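Envelopment polyprotein (Bovine Schmallenberg virus BH80/Germany/2011, PDB 7A56) probably drives fusion of the viral and host membranes during entry, as the class II fusion glycoprotein Gc, here in its postfusion form. Local coordinates at residues Cys387-Lys390 against Tyr396-Ile399; Ser77-Pro80 against Gly84-Ala87; Glu196-Glu201 against Ser331-Ile336. All blocks are in the same frame, centred on the assembly; numbering follows the deposited sequence.

Contact 1: residues Cys387-Lys390 against Tyr396-Ile399. With PO4 (phosphate ion), chain J.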
loop_
_atom_site.group_PDB
_atom_site.type_symbol
_atom_site.label_atom_id
_atom_site.label_comp_id
_atom_site.label_asym_id
_atom_site.label_seq_id
_atom_site.Cartn_x
_atom_site.Cartn_y
_atom_site.Cartn_z
ATOM N N CYS A 387 22.155 -10.212 -3.613
ATOM C CA CYS A 387 22.570 -10.865 -2.383
ATOM C C CYS A 387 21.581 -10.633 -1.263
ATOM O O CYS A 387 21.033 -9.548 -1.127
ATOM C CB CYS A 387 23.914 -10.333 -1.899
ATOM S SG CYS A 387 25.242 -10.781 -2.958
ATOM N N SER A 388 21.450 -11.616 -0.394
ATOM C CA SER A 388 20.801 -11.358 0.887
ATOM C C SER A 388 21.639 -10.400 1.752
ATOM O O SER A 388 22.851 -10.582 1.907
ATOM C CB SER A 388 20.614 -12.684 1.616
ATOM O OG SER A 388 19.640 -12.542 2.607
ATOM N N ILE A 389 21.014 -9.381 2.337
ATOM C CA ILE A 389 21.734 -8.522 3.278
ATOM C C ILE A 389 21.133 -8.754 4.661
ATOM O O ILE A 389 19.902 -8.801 4.815
ATOM C CB ILE A 389 21.739 -7.043 2.815
ATOM C CG1 ILE A 389 22.519 -6.164 3.810
ATOM C CG2 ILE A 389 20.336 -6.496 2.472
ATOM C CD1 ILE A 389 22.872 -4.765 3.250
ATOM N N LYS A 390 22.000 -8.980 5.655
ATOM C CA LYS A 390 21.568 -9.177 7.040
ATOM C C LYS A 390 22.375 -8.300 8.005
ATOM O O LYS A 390 23.457 -7.824 7.676
ATOM C CB LYS A 390 21.674 -10.661 7.425
ATOM C CG LYS A 390 20.714 -11.526 6.550
ATOM C CD LYS A 390 20.518 -12.914 7.058
ATOM C CE LYS A 390 19.653 -13.696 6.060
ATOM N NZ LYS A 390 18.385 -13.010 5.675
ATOM N N TYR A 396 16.422 -1.970 6.170
ATOM C CA TYR A 396 15.348 -1.394 5.373
ATOM C C TYR A 396 15.342 -1.961 3.956
ATOM O O TYR A 396 14.550 -1.521 3.112
ATOM C CB TYR A 396 15.464 0.141 5.358
ATOM C CG TYR A 396 14.996 0.784 6.662
ATOM C CD1 TYR A 396 15.871 0.932 7.756
ATOM C CD2 TYR A 396 13.701 1.286 6.798
ATOM C CE1 TYR A 396 15.457 1.506 8.923
ATOM C CE2 TYR A 396 13.286 1.898 7.973
ATOM C CZ TYR A 396 14.169 2.002 9.031
ATOM O OH TYR A 396 13.798 2.570 10.205
ATOM N N ILE A 397 16.177 -2.963 3.710
ATOM C CA ILE A 397 16.147 -3.797 2.515
ATOM C C ILE A 397 16.480 -5.205 2.971
ATOM O O ILE A 397 17.244 -5.399 3.931
ATOM C CB ILE A 397 17.148 -3.376 1.398
ATOM C CG1 ILE A 397 18.592 -3.349 1.956
ATOM C CG2 ILE A 397 16.675 -2.043 0.757
ATOM C CD1 ILE A 397 19.655 -2.992 0.956
ATOM N N LYS A 398 15.955 -6.200 2.230
ATOM C CA LYS A 398 16.323 -7.601 2.486
ATOM C C LYS A 398 17.312 -8.152 1.470
ATOM O O LYS A 398 18.069 -9.061 1.799
ATOM C CB LYS A 398 15.069 -8.508 2.501
ATOM C CG LYS A 398 13.999 -8.123 3.518
ATOM C CD LYS A 398 14.578 -8.219 4.949
ATOM C CE LYS A 398 15.065 -9.641 5.324
ATOM N NZ LYS A 398 15.570 -9.692 6.768
ATOM N N ILE A 399 17.388 -7.563 0.287
ATOM C CA ILE A 399 18.332 -8.025 -0.727
ATOM C C ILE A 399 18.923 -6.780 -1.353
ATOM O O ILE A 399 18.280 -5.720 -1.400
ATOM C CB ILE A 399 17.648 -8.926 -1.789
ATOM C CG1 ILE A 399 16.656 -8.115 -2.571
ATOM C CG2 ILE A 399 16.874 -10.054 -1.145
ATOM C CD1 ILE A 399 16.268 -8.783 -3.872
HETATM P P PO4 J . 16.490 -12.573 8.812
HETATM O O1 PO4 J . 15.354 -12.487 9.795
HETATM O O2 PO4 J . 17.666 -11.761 9.339
HETATM O O3 PO4 J . 16.101 -12.059 7.445
HETATM O O4 PO4 J . 16.885 -14.020 8.639
HETATM O O HOH W 1 17.866 -8.019 6.675
#
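Strand 385-391 pairs antiparallel, through Cys387, Ser388 and Ile389, with the chain that returns as strand 399-402, outermost within this chain in a small four-stranded sheet near the C-terminus. Ser388 and Ile399 form a non-hydrogen-bonded pair. Beside it Ile389 N donates to Lys398 O (3.0 Å), and Ile399 CA lies 3.1 Å from Cys387 O in a CA-H...O contact. The Ile389 side chain turns its CG2 branch to the partner: CG1 is anti to the backbone N (chi1 -179°), and CG2 rests on the Lys398 carbonyl and 3.6 Å from Ile397 CG1. A water joins Ile389 O to Lys398 NZ. Bends at chi2 and chi3 fold the Lys398 chain back, bringing NZ beside that of Lys390. Lys390 NZ binds O3 of a phosphate ion, probably from the crystallisation medium, at 3.0 Å; Lys398 NZ lies so close to the same oxygen that its geometry is doubtful. The anion probably offsets their charge. Gln197 of the second subunit binds both this phosphate and Lys398 NZ. Opposite the Ile399 edge, strand 385-391 is tied to Cys427 by the Cys387 disulfide. Such a sheet, docked on a neighbouring subunit, is consistent with immunoglobulin-like domain III of class II fusion proteins.

Contact 2: residues Ser77-Pro80 against Gly84-Ala87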
loop_
_atom_site.group_PDB
_atom_site.type_symbol
_atom_site.label_atom_id
_atom_site.label_comp_id
_atom_site.label_asym_id
_atom_site.label_seq_id
_atom_site.Cartn_x
_atom_site.Cartn_y
_atom_site.Cartn_z
ATOM N N SER A 77 11.908 -23.376 -17.223
ATOM C CA SER A 77 12.102 -23.090 -15.803
ATOM C C SER A 77 11.625 -21.653 -15.577
ATOM O O SER A 77 10.946 -21.057 -16.429
ATOM C CB SER A 77 13.558 -23.313 -15.381
ATOM O OG SER A 77 13.702 -23.332 -13.967
ATOM N N HIS A 78 11.978 -21.097 -14.425
ATOM C CA HIS A 78 11.562 -19.734 -14.086
ATOM C C HIS A 78 12.584 -19.132 -13.138
ATOM O O HIS A 78 13.304 -19.857 -12.433
ATOM C CB HIS A 78 10.177 -19.699 -13.425
ATOM C CG HIS A 78 10.010 -20.726 -12.342
ATOM N ND1 HIS A 78 9.390 -21.948 -12.553
ATOM C CD2 HIS A 78 10.435 -20.745 -11.060
ATOM C CE1 HIS A 78 9.432 -22.666 -11.444
ATOM N NE2 HIS A 78 10.060 -21.962 -10.521
ATOM N N ILE A 79 12.583 -17.790 -13.057
ATOM C CA ILE A 79 13.511 -17.068 -12.213
ATOM C C ILE A 79 12.795 -15.833 -11.672
ATOM O O ILE A 79 12.018 -15.216 -12.414
ATOM C CB ILE A 79 14.792 -16.648 -12.976
ATOM C CG1 ILE A 79 15.741 -15.827 -12.104
ATOM C CG2 ILE A 79 14.493 -15.890 -14.270
ATOM C CD1 ILE A 79 17.096 -15.596 -12.761
ATOM N N PRO A 80 13.001 -15.479 -10.396
ATOM C CA PRO A 80 12.361 -14.257 -9.847
ATOM C C PRO A 80 12.735 -13.029 -10.637
ATOM O O PRO A 80 13.899 -12.865 -11.018
ATOM C CB PRO A 80 12.925 -14.167 -8.422
ATOM C CG PRO A 80 13.184 -15.659 -8.069
ATOM C CD PRO A 80 13.726 -16.255 -9.356
ATOM N N GLY A 84 19.420 -7.794 -11.273
ATOM C CA GLY A 84 20.743 -8.377 -11.263
ATOM C C GLY A 84 20.779 -9.907 -11.244
ATOM O O GLY A 84 21.845 -10.481 -11.435
ATOM N N LEU A 85 19.682 -10.570 -10.952
ATOM C CA LEU A 85 19.735 -12.033 -10.759
ATOM C C LEU A 85 19.846 -12.772 -12.083
ATOM O O LEU A 85 19.250 -12.371 -13.085
ATOM C CB LEU A 85 18.465 -12.494 -10.028
ATOM C CG LEU A 85 18.434 -13.935 -9.451
ATOM C CD1 LEU A 85 19.441 -14.101 -8.379
ATOM C CD2 LEU A 85 17.007 -14.139 -8.867
ATOM N N SER A 86 20.536 -13.922 -12.071
ATOM C CA SER A 86 20.586 -14.728 -13.297
ATOM C C SER A 86 20.636 -16.216 -12.955
ATOM O O SER A 86 20.994 -16.619 -11.833
ATOM C CB SER A 86 21.775 -14.358 -14.211
ATOM O OG SER A 86 23.070 -14.576 -13.666
ATOM N N ALA A 87 20.268 -17.043 -13.958
ATOM C CA ALA A 87 20.190 -18.507 -13.843
ATOM C C ALA A 87 20.956 -19.120 -15.002
ATOM O O ALA A 87 20.961 -18.544 -16.099
ATOM C CB ALA A 87 18.718 -19.022 -13.926
#
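Ile79 and Pro80, at the end of strand 70-80, meet Leu85 and Ala87 across a three-residue link by shape alone, with no hydrogen bond between the two segments. The principal bump is the end of Ile79. With CG1 anti to the backbone N (chi1 177°) and chi2 likewise extended, its CD1 reaches straight across to the other chain and settles over the Ser86 backbone, 3.6 Å from Ser86 C. The hollow that receives it is walled by the two side chains flanking Ser86 in sequence: Leu85 CG stands 3.9 Å from Ile79 CD1, and Ala87 CB lies 4.0 Å from the same methyl. Ser86 itself points its side chain away, so that only main chain forms the floor. A second, reciprocal fit comes from Leu85, whose CD2 pushes back into the angle between Ile79 and Pro80, 3.9 Å from Ile79 CG1 and 3.9 Å from Pro80 CD. The leucine and isoleucine chains thus run past one another in opposite senses, while the proline ring meets CD2 at a slant. Strands 70-80 and 86-92 belong to different sheets, so the contact packs the two ends of a sheet-to-sheet connection, consistent with the central beta-sandwich domain of a class II fusion protein. Ile104 of strand 98-134 adds to the cover on Ile79. Pro80 and Leu85 also pack on Val217 and Leu218 of the second subunit, and His78, directed away from the Leu85 side, hydrogen-bonds Asp229 of that subunit through NE2.

Contact 3: residues Glu196-Glu201 against Ser331-Ile336. With PO4 (phosphate ion), chain B.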
loop_
_atom_site.group_PDB
_atom_site.type_symbol
_atom_site.label_atom_id
_atom_site.label_comp_id
_atom_site.label_asym_id
_atom_site.label_seq_id
_atom_site.Cartn_x
_atom_site.Cartn_y
_atom_site.Cartn_z
ATOM N N GLU A 196 2.266 4.223 -10.874
ATOM C CA GLU A 196 3.626 3.726 -10.906
ATOM C C GLU A 196 3.681 2.574 -11.899
ATOM O O GLU A 196 2.653 1.999 -12.246
ATOM C CB GLU A 196 4.095 3.260 -9.520
ATOM C CG GLU A 196 3.384 1.997 -8.950
ATOM C CD GLU A 196 4.034 1.542 -7.627
ATOM O OE1 GLU A 196 3.842 2.229 -6.611
ATOM O OE2 GLU A 196 4.755 0.517 -7.581
ATOM N N GLN A 197 4.870 2.299 -12.409
ATOM C CA GLN A 197 5.018 1.192 -13.364
ATOM C C GLN A 197 6.316 0.459 -13.083
ATOM O O GLN A 197 7.268 1.026 -12.542
ATOM C CB GLN A 197 4.960 1.711 -14.818
ATOM C CG GLN A 197 6.072 2.674 -15.185
ATOM C CD GLN A 197 5.805 3.278 -16.537
ATOM O OE1 GLN A 197 4.876 4.082 -16.680
ATOM N NE2 GLN A 197 6.572 2.864 -17.553
ATOM N N LYS A 198 6.335 -0.832 -13.432
ATOM C CA LYS A 198 7.558 -1.605 -13.415
ATOM C C LYS A 198 8.348 -1.359 -14.682
ATOM O O LYS A 198 7.786 -1.148 -15.761
ATOM C CB LYS A 198 7.236 -3.109 -13.342
ATOM C CG LYS A 198 6.318 -3.425 -12.204
ATOM C CD LYS A 198 6.038 -4.888 -12.183
ATOM C CE LYS A 198 5.036 -5.120 -11.094
ATOM N NZ LYS A 198 3.571 -4.935 -11.597
ATOM N N ASP A 199 9.670 -1.377 -14.545
ATOM C CA ASP A 199 10.574 -1.305 -15.681
ATOM C C ASP A 199 11.510 -2.518 -15.572
ATOM O O ASP A 199 12.393 -2.536 -14.701
ATOM C CB ASP A 199 11.320 0.036 -15.633
ATOM C CG ASP A 199 12.359 0.195 -16.753
ATOM O OD1 ASP A 199 12.472 -0.675 -17.640
ATOM O OD2 ASP A 199 13.075 1.219 -16.747
ATOM N N VAL A 200 11.290 -3.535 -16.423
ATOM C CA VAL A 200 11.990 -4.823 -16.313
ATOM C C VAL A 200 12.645 -5.117 -17.650
ATOM O O VAL A 200 11.991 -5.064 -18.708
ATOM C CB VAL A 200 11.052 -5.983 -15.897
ATOM C CG1 VAL A 200 11.796 -7.350 -15.871
ATOM C CG2 VAL A 200 10.447 -5.698 -14.540
ATOM N N GLU A 201 13.938 -5.416 -17.602
ATOM C CA GLU A 201 14.655 -5.833 -18.784
ATOM C C GLU A 201 15.285 -7.181 -18.511
ATOM O O GLU A 201 15.927 -7.384 -17.468
ATOM C CB GLU A 201 15.707 -4.790 -19.151
ATOM C CG GLU A 201 16.562 -5.174 -20.407
ATOM C CD GLU A 201 17.736 -4.210 -20.570
ATOM O OE1 GLU A 201 18.331 -3.819 -19.539
ATOM O OE2 GLU A 201 18.037 -3.822 -21.702
ATOM N N SER A 331 12.538 -5.521 -4.244
ATOM C CA SER A 331 13.050 -6.863 -4.334
ATOM C C SER A 331 12.370 -7.536 -5.554
ATOM O O SER A 331 12.500 -7.043 -6.672
ATOM C CB SER A 331 12.837 -7.564 -3.000
ATOM O OG SER A 331 11.512 -7.416 -2.482
ATOM N N SER A 332 11.587 -8.595 -5.382
ATOM C CA SER A 332 10.939 -9.245 -6.537
ATOM C C SER A 332 9.740 -8.454 -7.044
ATOM O O SER A 332 8.917 -8.018 -6.253
ATOM C CB SER A 332 10.426 -10.635 -6.172
ATOM O OG SER A 332 9.931 -11.272 -7.350
ATOM N N VAL A 333 9.588 -8.325 -8.368
ATOM C CA VAL A 333 8.318 -7.810 -8.929
ATOM C C VAL A 333 7.527 -8.894 -9.655
ATOM O O VAL A 333 6.534 -8.584 -10.339
ATOM C CB VAL A 333 8.551 -6.600 -9.865
ATOM C CG1 VAL A 333 9.272 -5.447 -9.105
ATOM C CG2 VAL A 333 9.419 -7.028 -11.040
ATOM N N GLY A 334 7.933 -10.150 -9.546
ATOM C CA GLY A 334 7.168 -11.153 -10.222
ATOM C C GLY A 334 8.059 -12.344 -10.573
ATOM O O GLY A 334 9.076 -12.581 -9.921
ATOM N N THR A 335 7.651 -13.067 -11.611
ATOM C CA THR A 335 8.383 -14.271 -12.075
ATOM C C THR A 335 8.616 -14.185 -13.580
ATOM O O THR A 335 7.673 -13.919 -14.353
ATOM C CB THR A 335 7.574 -15.538 -11.770
ATOM O OG1 THR A 335 7.255 -15.650 -10.383
ATOM C CG2 THR A 335 8.336 -16.854 -12.301
ATOM N N ILE A 336 9.845 -14.452 -14.019
ATOM C CA ILE A 336 10.152 -14.631 -15.436
ATOM C C ILE A 336 10.125 -16.128 -15.763
ATOM O O ILE A 336 10.935 -16.904 -15.232
ATOM C CB ILE A 336 11.525 -14.018 -15.818
ATOM C CG1 ILE A 336 11.657 -12.529 -15.373
ATOM C CG2 ILE A 336 11.816 -14.158 -17.373
ATOM C CD1 ILE A 336 10.626 -11.640 -15.946
HETATM P P PO4 B . 6.066 3.540 -21.409
HETATM O O1 PO4 B . 7.113 4.117 -20.495
HETATM O O2 PO4 B . 5.309 4.679 -22.080
HETATM O O3 PO4 B . 5.087 2.659 -20.667
HETATM O O4 PO4 B . 6.738 2.672 -22.444
#
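Buried packing between strand 197-206 and the approach to strand 335-343 is carried by Lys198 and Val200, which meet Val333 and Ile336 inside what is probably the central beta-sandwich of a class II fusion protein. The lysine contributes its aliphatic part: CD lies 3.8 Å from Val333 CB, and CE comes 3.8 Å from Val333 O. The chain is extended as far as CE and turns only at chi4 (87°), which carries NZ past the valine to a hydrogen bond with Ile233 O, while Val333 O itself is bound by Thr232 OG1. Two residues along the strand, Val200 has CG1 anti to the backbone N (chi1 177°), and its two methyls take separate partners. CG2 meets Val333 CG2 at 3.9 Å, and CG1 faces Ile336 CD1 more loosely at 4.4 Å. Val333 thus sits against both Lys198 and Val200. The turn that presents it is an ST turn, in which Ser332 OG accepts from Gly334 N (3.2 Å), and Gly334 takes backbone angles suited to glycine. Strand 197-206 pairs with 98-134, whereas 335-343 lies between 70-80 and 226-231 in a five-stranded sheet, so the contact links strand 197-206 to the start of a strand of another sheet and the residues leading into it. On strand 197-206, Gln197 NE2 donates to O1 of a phosphate ion (3.2 Å) also held by Lys390 and Lys398 of the third subunit, while Ser332 and Thr335 hydrogen-bond Thr232 and Gln231 of the second subunit.

In the fold
Along the chain, contact 2 closes before contact 3 opens, and contact 3 closes before contact 1 opens. Contacts 2 and 3 have centres 12 Å apart, and each has one segment on the five-stranded sheet, where strands 70-80 and 335-343 are neighbours: Ile79 O lies 2.8 Å from Ile336 N, a probable hydrogen bond. Contact 1 belongs to a separate four-stranded sheet, its centre about 17 Å from that of contact 2 and about 18 Å from that of contact 3, which it touches where Ile399 packs on Ser331. All three reach the second subunit. Contacts 1 and 3 give the two halves of a recurring intersubunit site: each phosphate bridges two chains here, with lysines from one and Gln197 from the other.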